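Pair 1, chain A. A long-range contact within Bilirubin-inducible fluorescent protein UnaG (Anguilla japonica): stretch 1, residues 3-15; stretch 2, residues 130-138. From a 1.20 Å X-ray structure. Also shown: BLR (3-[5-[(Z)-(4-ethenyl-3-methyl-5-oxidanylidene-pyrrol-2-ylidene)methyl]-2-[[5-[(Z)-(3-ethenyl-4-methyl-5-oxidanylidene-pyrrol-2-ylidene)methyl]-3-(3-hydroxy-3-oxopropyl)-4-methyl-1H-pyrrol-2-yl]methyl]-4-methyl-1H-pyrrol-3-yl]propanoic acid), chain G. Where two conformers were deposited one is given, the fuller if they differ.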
# COMPACT_ATOMS: atom_id res chain seq x y z
N GLU A 3 0.45 -2.54 -16.27
CA GLU A 3 1.60 -3.36 -16.65
C GLU A 3 2.91 -2.89 -16.00
O GLU A 3 3.72 -3.70 -15.52
CB GLU A 3 1.71 -3.36 -18.18
CG GLU A 3 0.68 -4.27 -18.91
CD GLU A 3 -0.77 -3.71 -19.02
OE1 GLU A 3 -1.10 -2.60 -18.50
OE2 GLU A 3 -1.61 -4.40 -19.65
N LYS A 4 3.10 -1.57 -15.95
CA LYS A 4 4.36 -0.99 -15.47
C LYS A 4 4.63 -1.30 -14.00
O LYS A 4 5.79 -1.25 -13.56
CB LYS A 4 4.39 0.52 -15.70
CG LYS A 4 3.31 1.30 -14.93
CD LYS A 4 3.42 2.81 -15.20
CE LYS A 4 2.31 3.59 -14.48
NZ LYS A 4 1.01 3.54 -15.17
N PHE A 5 3.58 -1.61 -13.24
CA PHE A 5 3.74 -1.92 -11.82
C PHE A 5 4.17 -3.37 -11.56
O PHE A 5 4.59 -3.71 -10.45
CB PHE A 5 2.46 -1.63 -11.02
CG PHE A 5 2.09 -0.18 -10.97
CD1 PHE A 5 2.73 0.71 -10.10
CD2 PHE A 5 1.11 0.30 -11.81
CE1 PHE A 5 2.37 2.06 -10.06
CE2 PHE A 5 0.74 1.65 -11.79
CZ PHE A 5 1.37 2.54 -10.92
N VAL A 6 4.04 -4.23 -12.57
CA VAL A 6 4.24 -5.66 -12.37
C VAL A 6 5.65 -6.03 -11.94
O VAL A 6 6.63 -5.39 -12.32
CB VAL A 6 3.78 -6.42 -13.66
CG1 VAL A 6 4.18 -7.87 -13.67
CG2 VAL A 6 2.27 -6.30 -13.78
N GLY A 7 5.72 -7.06 -11.10
CA GLY A 7 6.99 -7.66 -10.72
C GLY A 7 7.35 -7.37 -9.28
O GLY A 7 6.50 -6.99 -8.44
N THR A 8 8.62 -7.57 -8.95
CA THR A 8 9.07 -7.46 -7.59
C THR A 8 9.61 -6.07 -7.28
O THR A 8 10.26 -5.45 -8.15
CB THR A 8 10.15 -8.50 -7.32
OG1 THR A 8 9.60 -9.79 -7.58
CG2 THR A 8 10.63 -8.43 -5.87
N TRP A 9 9.35 -5.62 -6.03
CA TRP A 9 9.78 -4.34 -5.53
C TRP A 9 10.27 -4.47 -4.08
O TRP A 9 9.71 -5.24 -3.30
CB TRP A 9 8.61 -3.37 -5.51
CG TRP A 9 8.06 -2.99 -6.82
CD1 TRP A 9 6.97 -3.55 -7.46
CD2 TRP A 9 8.55 -1.97 -7.68
NE1 TRP A 9 6.75 -2.91 -8.66
CE2 TRP A 9 7.71 -1.94 -8.82
CE3 TRP A 9 9.62 -1.07 -7.60
CZ2 TRP A 9 7.89 -1.02 -9.85
CZ3 TRP A 9 9.80 -0.16 -8.65
CH2 TRP A 9 8.94 -0.14 -9.74
N LYS A 10 11.30 -3.71 -3.71
CA LYS A 10 11.87 -3.74 -2.37
C LYS A 10 11.95 -2.32 -1.83
O LYS A 10 12.29 -1.40 -2.57
CB LYS A 10 13.30 -4.34 -2.39
CG LYS A 10 13.40 -5.80 -2.85
CD LYS A 10 14.85 -6.28 -2.85
CE LYS A 10 15.51 -6.01 -1.52
NZ LYS A 10 16.77 -6.80 -1.37
N ILE A 11 11.70 -2.12 -0.55
CA ILE A 11 11.65 -0.75 -0.06
C ILE A 11 13.01 -0.10 -0.16
O ILE A 11 14.05 -0.73 0.01
CB ILE A 11 11.07 -0.62 1.37
CG1 ILE A 11 10.51 0.79 1.61
CG2 ILE A 11 12.10 -0.94 2.41
CD1 ILE A 11 9.66 0.91 2.88
N ALA A 12 12.97 1.20 -0.47
CA ALA A 12 14.13 2.05 -0.56
C ALA A 12 14.12 3.13 0.55
O ALA A 12 15.16 3.40 1.13
CB ALA A 12 14.19 2.72 -1.94
N ASP A 13 12.99 3.77 0.81
CA ASP A 13 12.92 4.80 1.84
C ASP A 13 11.50 4.97 2.32
O ASP A 13 10.56 4.56 1.66
CB ASP A 13 13.49 6.14 1.37
CG ASP A 13 12.94 6.58 0.05
OD1 ASP A 13 11.70 6.67 -0.08
OD2 ASP A 13 13.75 6.81 -0.90
N SER A 14 11.35 5.58 3.48
CA SER A 14 10.06 5.75 4.16
C SER A 14 10.11 6.99 5.05
O SER A 14 11.07 7.14 5.83
CB SER A 14 9.79 4.51 5.03
OG SER A 14 8.54 4.58 5.70
N HIS A 15 9.08 7.84 5.00
CA HIS A 15 9.03 9.03 5.85
C HIS A 15 7.63 9.21 6.40
O HIS A 15 6.64 9.19 5.65
CB HIS A 15 9.45 10.29 5.08
CG HIS A 15 9.45 11.52 5.93
ND1 HIS A 15 10.29 11.67 7.01
CD2 HIS A 15 8.67 12.63 5.91
CE1 HIS A 15 10.07 12.83 7.59
NE2 HIS A 15 9.09 13.43 6.94
N ALA A 130 2.31 10.62 4.53
CA ALA A 130 3.55 9.85 4.57
C ALA A 130 3.93 9.48 3.14
O ALA A 130 3.10 9.59 2.22
CB ALA A 130 3.42 8.61 5.44
N VAL A 131 5.17 9.03 2.97
CA VAL A 131 5.64 8.59 1.69
C VAL A 131 6.57 7.41 1.87
O VAL A 131 7.36 7.35 2.83
CB VAL A 131 6.35 9.71 0.92
CG1 VAL A 131 5.34 10.69 0.37
CG2 VAL A 131 7.46 10.38 1.80
N ARG A 132 6.45 6.44 0.97
CA ARG A 132 7.41 5.37 0.86
C ARG A 132 7.80 5.21 -0.59
O ARG A 132 7.01 5.52 -1.48
CB ARG A 132 6.86 4.06 1.42
CG ARG A 132 6.13 4.24 2.75
CD ARG A 132 5.58 2.90 3.19
NE ARG A 132 6.52 2.17 4.02
CZ ARG A 132 6.34 0.90 4.41
NH1 ARG A 132 5.32 0.13 3.99
NH2 ARG A 132 7.21 0.37 5.26
N SER A 133 9.01 4.75 -0.83
CA SER A 133 9.54 4.48 -2.17
C SER A 133 10.13 3.08 -2.19
O SER A 133 10.78 2.68 -1.22
CB SER A 133 10.68 5.45 -2.55
OG SER A 133 10.31 6.80 -2.46
N TYR A 134 9.93 2.39 -3.32
CA TYR A 134 10.48 1.06 -3.56
C TYR A 134 11.35 1.06 -4.82
O TYR A 134 11.09 1.81 -5.76
CB TYR A 134 9.37 0.05 -3.77
CG TYR A 134 8.47 -0.19 -2.59
CD1 TYR A 134 7.46 0.70 -2.24
CD2 TYR A 134 8.58 -1.37 -1.88
CE1 TYR A 134 6.61 0.40 -1.16
CE2 TYR A 134 7.77 -1.66 -0.83
CZ TYR A 134 6.76 -0.78 -0.49
OH TYR A 134 5.96 -1.09 0.59
N ARG A 135 12.34 0.18 -4.83
CA ARG A 135 13.21 0.00 -5.98
C ARG A 135 13.05 -1.42 -6.50
O ARG A 135 12.54 -2.28 -5.80
CB ARG A 135 14.66 0.23 -5.58
CG ARG A 135 15.18 -0.82 -4.64
CD ARG A 135 16.66 -0.60 -4.37
NE ARG A 135 17.14 -1.52 -3.35
CZ ARG A 135 17.55 -2.76 -3.59
NH1 ARG A 135 17.53 -3.27 -4.81
NH2 ARG A 135 17.97 -3.51 -2.59
N ARG A 136 13.52 -1.66 -7.72
CA ARG A 136 13.67 -3.01 -8.25
C ARG A 136 14.90 -3.69 -7.67
O ARG A 136 15.86 -3.05 -7.29
CB ARG A 136 13.85 -2.95 -9.77
CG ARG A 136 12.68 -2.39 -10.50
CD ARG A 136 11.43 -3.23 -10.34
NE ARG A 136 10.41 -2.74 -11.25
CZ ARG A 136 9.29 -3.38 -11.52
NH1 ARG A 136 9.02 -4.52 -10.89
NH2 ARG A 136 8.42 -2.87 -12.38
N ALA A 137 14.84 -5.00 -7.63
CA ALA A 137 15.99 -5.82 -7.28
C ALA A 137 17.00 -5.78 -8.43
O ALA A 137 16.66 -5.70 -9.62
CB ALA A 137 15.55 -7.23 -6.99
N THR A 138 18.28 -5.84 -8.09
CA THR A 138 19.33 -5.79 -9.11
C THR A 138 19.62 -7.17 -9.69
O THR A 138 20.16 -7.26 -10.79
CB THR A 138 20.65 -5.17 -8.58
OG1 THR A 138 21.12 -5.94 -7.47
CG2 THR A 138 20.42 -3.75 -8.12
CHA BLR G . 2.59 -2.50 2.35
NA BLR G . 1.24 -2.51 0.20
C1A BLR G . 1.43 -2.96 1.47
C2A BLR G . 0.37 -3.77 1.83
C3A BLR G . -0.50 -3.79 0.74
C4A BLR G . 0.07 -3.01 -0.26
CMA BLR G . -1.80 -4.53 0.64
CAA BLR G . 0.20 -4.49 3.13
CBA BLR G . -0.76 -3.82 4.04
CGA BLR G . -0.96 -4.55 5.33
O1A BLR G . -0.06 -5.31 5.80
O2A BLR G . -2.09 -4.38 5.90
CHB BLR G . -0.53 -2.79 -1.59
NB BLR G . 1.41 -1.94 -2.83
C1B BLR G . 0.06 -2.33 -2.74
C2B BLR G . -0.55 -2.13 -3.99
C3B BLR G . 0.29 -1.68 -4.85
C4B BLR G . 1.67 -1.46 -4.25
CMB BLR G . -2.01 -2.44 -4.25
OB BLR G . 2.71 -1.07 -4.65
CAB BLR G . 0.05 -1.37 -6.28
CBB BLR G . 1.00 -0.88 -7.14
NC BLR G . 2.78 -3.05 7.59
C1C BLR G . 3.12 -3.83 8.88
C2C BLR G . 2.10 -3.28 9.81
C3C BLR G . 1.34 -2.41 9.24
C4C BLR G . 1.66 -2.21 7.91
CMC BLR G . 2.03 -3.79 11.21
OC BLR G . 4.01 -4.62 9.01
CAC BLR G . 0.20 -1.71 9.85
CBC BLR G . 0.21 -1.27 11.14
CHD BLR G . 1.07 -1.39 7.00
ND BLR G . 2.07 -2.14 4.77
C1D BLR G . 1.32 -1.35 5.55
C2D BLR G . 0.72 -0.33 4.67
C3D BLR G . 1.14 -0.57 3.39
C4D BLR G . 2.00 -1.76 3.39
CMD BLR G . -0.18 0.76 5.18
CAD BLR G . 0.73 0.23 2.18
CBD BLR G . 1.81 1.22 1.80
CGD BLR G . 2.86 0.57 0.97
O1D BLR G . 4.04 0.57 1.38
O2D BLR G . 2.60 0.05 -0.14
O HOH W 1 8.83 -0.35 -13.44
O HOH W 2 12.75 -6.33 -9.17
O HOH W 3 16.69 -0.56 -0.74

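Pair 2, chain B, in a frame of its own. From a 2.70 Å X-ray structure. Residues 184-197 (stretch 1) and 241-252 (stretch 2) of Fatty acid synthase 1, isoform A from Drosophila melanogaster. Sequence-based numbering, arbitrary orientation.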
# COMPACT_ATOMS: atom_id res chain seq x y z
N SER B 184 -20.41 15.93 17.62
CA SER B 184 -19.58 17.06 17.24
C SER B 184 -19.60 17.32 15.73
O SER B 184 -19.30 18.42 15.28
CB SER B 184 -18.15 16.84 17.72
OG SER B 184 -17.63 15.62 17.23
N LYS B 185 -19.96 16.30 14.96
CA LYS B 185 -20.02 16.44 13.51
C LYS B 185 -21.09 17.45 13.11
O LYS B 185 -22.21 17.41 13.61
CB LYS B 185 -20.28 15.09 12.85
CG LYS B 185 -19.08 14.16 12.85
CD LYS B 185 -19.39 12.83 12.18
CE LYS B 185 -18.13 12.03 11.90
NZ LYS B 185 -17.31 12.64 10.81
N ASN B 186 -20.73 18.35 12.21
CA ASN B 186 -21.60 19.47 11.85
C ASN B 186 -22.78 19.02 10.99
O ASN B 186 -23.91 19.46 11.19
CB ASN B 186 -20.79 20.54 11.12
CG ASN B 186 -21.52 21.87 11.04
OD1 ASN B 186 -22.74 21.93 11.17
ND2 ASN B 186 -20.76 22.94 10.85
N LEU B 187 -22.51 18.15 10.02
CA LEU B 187 -23.56 17.66 9.13
C LEU B 187 -24.51 16.75 9.91
O LEU B 187 -24.08 15.78 10.54
CB LEU B 187 -22.95 16.92 7.94
CG LEU B 187 -23.90 16.49 6.82
CD1 LEU B 187 -24.52 17.70 6.13
CD2 LEU B 187 -23.17 15.62 5.81
N ARG B 188 -25.80 17.07 9.85
CA ARG B 188 -26.81 16.34 10.61
C ARG B 188 -27.37 15.17 9.80
O ARG B 188 -28.55 15.15 9.48
CB ARG B 188 -27.94 17.27 11.02
CG ARG B 188 -27.49 18.55 11.71
CD ARG B 188 -28.67 19.45 12.00
NE ARG B 188 -29.53 18.93 13.06
CZ ARG B 188 -30.74 19.40 13.34
NH1 ARG B 188 -31.24 20.41 12.63
NH2 ARG B 188 -31.46 18.86 14.32
N GLU B 189 -26.51 14.21 9.49
CA GLU B 189 -26.92 13.04 8.73
C GLU B 189 -26.47 11.77 9.44
O GLU B 189 -25.78 11.82 10.46
CB GLU B 189 -26.33 13.10 7.32
CG GLU B 189 -26.91 14.20 6.44
CD GLU B 189 -28.39 14.05 6.20
OE1 GLU B 189 -29.05 15.07 5.91
OE2 GLU B 189 -28.90 12.91 6.29
N LEU B 190 -26.86 10.62 8.89
CA LEU B 190 -26.55 9.34 9.52
C LEU B 190 -25.12 8.90 9.19
O LEU B 190 -24.78 8.70 8.02
CB LEU B 190 -27.55 8.27 9.08
CG LEU B 190 -27.40 6.89 9.73
CD1 LEU B 190 -27.59 6.96 11.23
CD2 LEU B 190 -28.37 5.90 9.12
N TYR B 191 -24.30 8.76 10.23
CA TYR B 191 -22.93 8.27 10.10
C TYR B 191 -22.77 6.93 10.81
O TYR B 191 -23.28 6.75 11.91
CB TYR B 191 -21.94 9.27 10.69
CG TYR B 191 -21.60 10.46 9.83
CD1 TYR B 191 -20.68 10.35 8.79
CD2 TYR B 191 -22.20 11.69 10.06
CE1 TYR B 191 -20.37 11.44 8.01
CE2 TYR B 191 -21.89 12.79 9.27
CZ TYR B 191 -20.97 12.66 8.25
OH TYR B 191 -20.66 13.75 7.46
N LEU B 192 -22.05 6.01 10.17
CA LEU B 192 -21.73 4.73 10.79
C LEU B 192 -20.21 4.53 10.80
O LEU B 192 -19.53 4.91 9.85
CB LEU B 192 -22.41 3.58 10.06
CG LEU B 192 -23.93 3.48 10.19
CD1 LEU B 192 -24.48 2.43 9.25
CD2 LEU B 192 -24.32 3.16 11.62
N PRO B 193 -19.67 3.95 11.89
CA PRO B 193 -18.22 3.76 11.97
C PRO B 193 -17.64 2.96 10.80
O PRO B 193 -18.24 1.97 10.39
CB PRO B 193 -18.04 2.99 13.28
CG PRO B 193 -19.23 3.33 14.09
CD PRO B 193 -20.35 3.49 13.11
N THR B 194 -16.49 3.39 10.30
CA THR B 194 -15.80 2.67 9.22
C THR B 194 -14.49 2.10 9.72
O THR B 194 -14.18 0.93 9.50
CB THR B 194 -15.53 3.59 8.02
OG1 THR B 194 -16.76 4.07 7.48
CG2 THR B 194 -14.75 2.85 6.93
N ARG B 195 -13.71 2.94 10.40
CA ARG B 195 -12.40 2.54 10.89
C ARG B 195 -12.12 3.12 12.27
O ARG B 195 -12.68 4.14 12.66
CB ARG B 195 -11.31 2.99 9.91
CG ARG B 195 -11.03 2.01 8.79
CD ARG B 195 -10.00 2.55 7.82
NE ARG B 195 -10.58 3.47 6.85
CZ ARG B 195 -10.21 4.74 6.67
NH1 ARG B 195 -9.23 5.28 7.39
NH2 ARG B 195 -10.82 5.47 5.75
N ILE B 196 -11.24 2.43 13.00
CA ILE B 196 -10.68 2.96 14.23
C ILE B 196 -9.20 2.57 14.23
O ILE B 196 -8.87 1.38 14.18
CB ILE B 196 -11.39 2.44 15.49
CG1 ILE B 196 -12.89 2.73 15.40
CG2 ILE B 196 -10.80 3.09 16.73
CD1 ILE B 196 -13.70 2.20 16.57
N GLU B 197 -8.33 3.56 14.25
CA GLU B 197 -6.89 3.32 14.16
C GLU B 197 -6.38 2.60 15.40
O GLU B 197 -5.64 1.62 15.29
CB GLU B 197 -6.14 4.64 13.97
CG GLU B 197 -4.63 4.48 13.85
CD GLU B 197 -3.88 5.01 15.06
OE1 GLU B 197 -4.14 6.16 15.46
OE2 GLU B 197 -3.04 4.27 15.61
N LEU B 241 -9.90 5.92 22.36
CA LEU B 241 -10.12 5.65 20.94
C LEU B 241 -9.47 6.71 20.06
O LEU B 241 -9.78 7.90 20.16
CB LEU B 241 -11.62 5.58 20.65
CG LEU B 241 -12.39 4.54 21.48
CD1 LEU B 241 -13.89 4.64 21.22
CD2 LEU B 241 -11.90 3.12 21.19
N ARG B 242 -8.55 6.28 19.20
CA ARG B 242 -7.83 7.19 18.31
C ARG B 242 -8.20 6.96 16.85
O ARG B 242 -8.47 5.83 16.44
CB ARG B 242 -6.32 7.01 18.49
CG ARG B 242 -5.85 6.96 19.93
CD ARG B 242 -4.33 6.89 20.01
NE ARG B 242 -3.86 6.41 21.31
CZ ARG B 242 -2.59 6.21 21.62
NH1 ARG B 242 -1.64 6.44 20.72
NH2 ARG B 242 -2.26 5.77 22.82
N GLY B 243 -8.22 8.03 16.07
CA GLY B 243 -8.40 7.94 14.63
C GLY B 243 -9.71 7.32 14.17
O GLY B 243 -9.72 6.44 13.31
N LEU B 244 -10.82 7.78 14.74
CA LEU B 244 -12.13 7.29 14.34
C LEU B 244 -12.53 7.84 12.97
O LEU B 244 -12.38 9.03 12.69
CB LEU B 244 -13.19 7.66 15.39
CG LEU B 244 -14.64 7.30 15.05
CD1 LEU B 244 -14.79 5.81 14.80
CD2 LEU B 244 -15.56 7.74 16.18
N LYS B 245 -13.00 6.95 12.10
CA LYS B 245 -13.51 7.33 10.78
C LYS B 245 -14.94 6.83 10.59
O LYS B 245 -15.21 5.64 10.73
CB LYS B 245 -12.62 6.78 9.66
CG LYS B 245 -11.17 7.25 9.68
CD LYS B 245 -11.01 8.61 9.02
CE LYS B 245 -9.54 8.90 8.71
NZ LYS B 245 -8.70 8.94 9.94
N ALA B 246 -15.85 7.75 10.29
CA ALA B 246 -17.24 7.38 10.03
C ALA B 246 -17.64 7.78 8.62
O ALA B 246 -17.32 8.88 8.16
CB ALA B 246 -18.16 8.03 11.06
N ASN B 247 -18.35 6.89 7.94
CA ASN B 247 -18.85 7.17 6.60
C ASN B 247 -20.36 7.33 6.61
O ASN B 247 -21.07 6.69 7.38
CB ASN B 247 -18.45 6.06 5.63
CG ASN B 247 -17.07 6.27 5.07
OD1 ASN B 247 -16.07 6.09 5.76
ND2 ASN B 247 -17.00 6.65 3.80
N LEU B 248 -20.84 8.20 5.73
CA LEU B 248 -22.26 8.44 5.57
C LEU B 248 -22.95 7.18 5.07
O LEU B 248 -22.49 6.56 4.11
CB LEU B 248 -22.49 9.61 4.62
CG LEU B 248 -23.62 10.59 4.93
CD1 LEU B 248 -23.45 11.18 6.32
CD2 LEU B 248 -23.62 11.70 3.91
N ALA B 249 -24.05 6.80 5.71
CA ALA B 249 -24.75 5.57 5.36
C ALA B 249 -26.02 5.82 4.56
O ALA B 249 -26.56 6.93 4.57
CB ALA B 249 -25.09 4.79 6.63
N GLN B 250 -26.45 4.80 3.83
CA GLN B 250 -27.68 4.85 3.05
C GLN B 250 -28.91 4.84 3.95
O GLN B 250 -28.99 4.05 4.89
CB GLN B 250 -27.76 3.68 2.07
CG GLN B 250 -26.59 3.57 1.10
CD GLN B 250 -26.68 2.33 0.23
OE1 GLN B 250 -27.63 1.56 0.33
NE2 GLN B 250 -25.69 2.14 -0.63
N ARG B 251 -29.87 5.71 3.65
CA ARG B 251 -31.12 5.73 4.39
C ARG B 251 -32.16 4.92 3.62
O ARG B 251 -32.32 5.09 2.42
CB ARG B 251 -31.61 7.17 4.60
CG ARG B 251 -30.68 8.03 5.43
CD ARG B 251 -30.56 7.54 6.86
NE ARG B 251 -31.83 7.60 7.58
CZ ARG B 251 -32.30 8.67 8.21
NH1 ARG B 251 -31.60 9.80 8.21
NH2 ARG B 251 -33.47 8.62 8.83
N ARG B 252 -32.86 4.04 4.33
CA ARG B 252 -33.85 3.18 3.71
C ARG B 252 -34.89 4.04 3.00
O ARG B 252 -35.21 5.14 3.47
CB ARG B 252 -34.55 2.27 4.74
CG ARG B 252 -33.60 1.45 5.59
CD ARG B 252 -34.35 0.79 6.74
NE ARG B 252 -35.26 -0.25 6.27
CZ ARG B 252 -36.21 -0.81 7.01
NH1 ARG B 252 -36.38 -0.44 8.28
NH2 ARG B 252 -36.99 -1.75 6.49

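The sharpest difference lies over one aromatic ring. In pair 1 the guanidinium of A:Arg136 lies flat on A:Trp9, its CZ 3.7 Å from the centroid of the six-membered ring; in pair 2 the matching B:Leu248 sets its CD1 3.5 Å from the centroid of the B:Tyr191 ring, over the face. Both rings offer a broad apolar surface, and A:Trp9 and B:Tyr191 have nearly coincident side-chain centres. The arginine covers its ring with a charged plane whose edge still donates: A:Arg136 NH1 bonds A:Val6 O at 2.9 Å and A:Thr8 O at 3.1 Å, tying the chain before the tryptophan to the other stretch. A leucine side chain can only pack; here a backbone bond, B:Ala249 N to B:Leu190 O at 3.1 Å, links the stretches. At the equivalent place in pair 1 a water intervenes, donating to A:Thr8 O and accepting from A:Ala137 N.

The frame beneath is the same. Two antiparallel strands cross at 138° in each pair, and the backbone atoms of fourteen central residues superpose with an RMSD of 0.5 Å. Each contains a beta bulge in which one carbonyl receives two amides: A:Ser133 O takes A:Ala12 N (2.7 Å) and A:Asp13 N (3.2 Å), while B:Lys245 O takes B:Thr194 N (2.6 Å) and B:Arg195 N (3.1 Å). A:Ala12 and B:Thr194, with psi near -45°, make the irregular step, and both point their CB toward the partner strand. A:Ala12 presents only a methyl group there; threonine adds a hydroxyl, and B:Thr194 OG1 donates to B:Asn247 OD1 at 2.7 Å.

Just before the bulge, A:Ile11 matches B:Pro193. Neither backbone nitrogen bonds across the strands, so proline, which has no amide hydrogen, sacrifices no cross-strand bond. A:Ile11 lays CG1 over one face of the A:Tyr134 ring; the counterpart of that tyrosine is the small B:Ala246, whose CB lies 4.0 Å from B:Tyr191 CB. The tyrosine also reaches the bilirubin, A:Tyr134 OH donating to BLR O1D at 2.7 Å.

Past the bulge, A:Asp13 accepts from the hydroxyl of its partner, A:Ser133 OG to A:Asp13 OD1 being 2.8 Å. B:Arg195 and B:Lys245 occupy these positions with long chains, and the lysine's CG lies over the arginine's guanidinium. On the other face, A:Ser14 lies beside A:Arg132, its OG at the edge of the guanidinium, 3.6 Å from A:Arg132 NE, and A:Arg132 NH1 donates to BLR O1D at 2.9 Å, whereas B:Ile196 CG1 meets B:Leu244 CD1 at 3.7 Å in a wholly apolar contact.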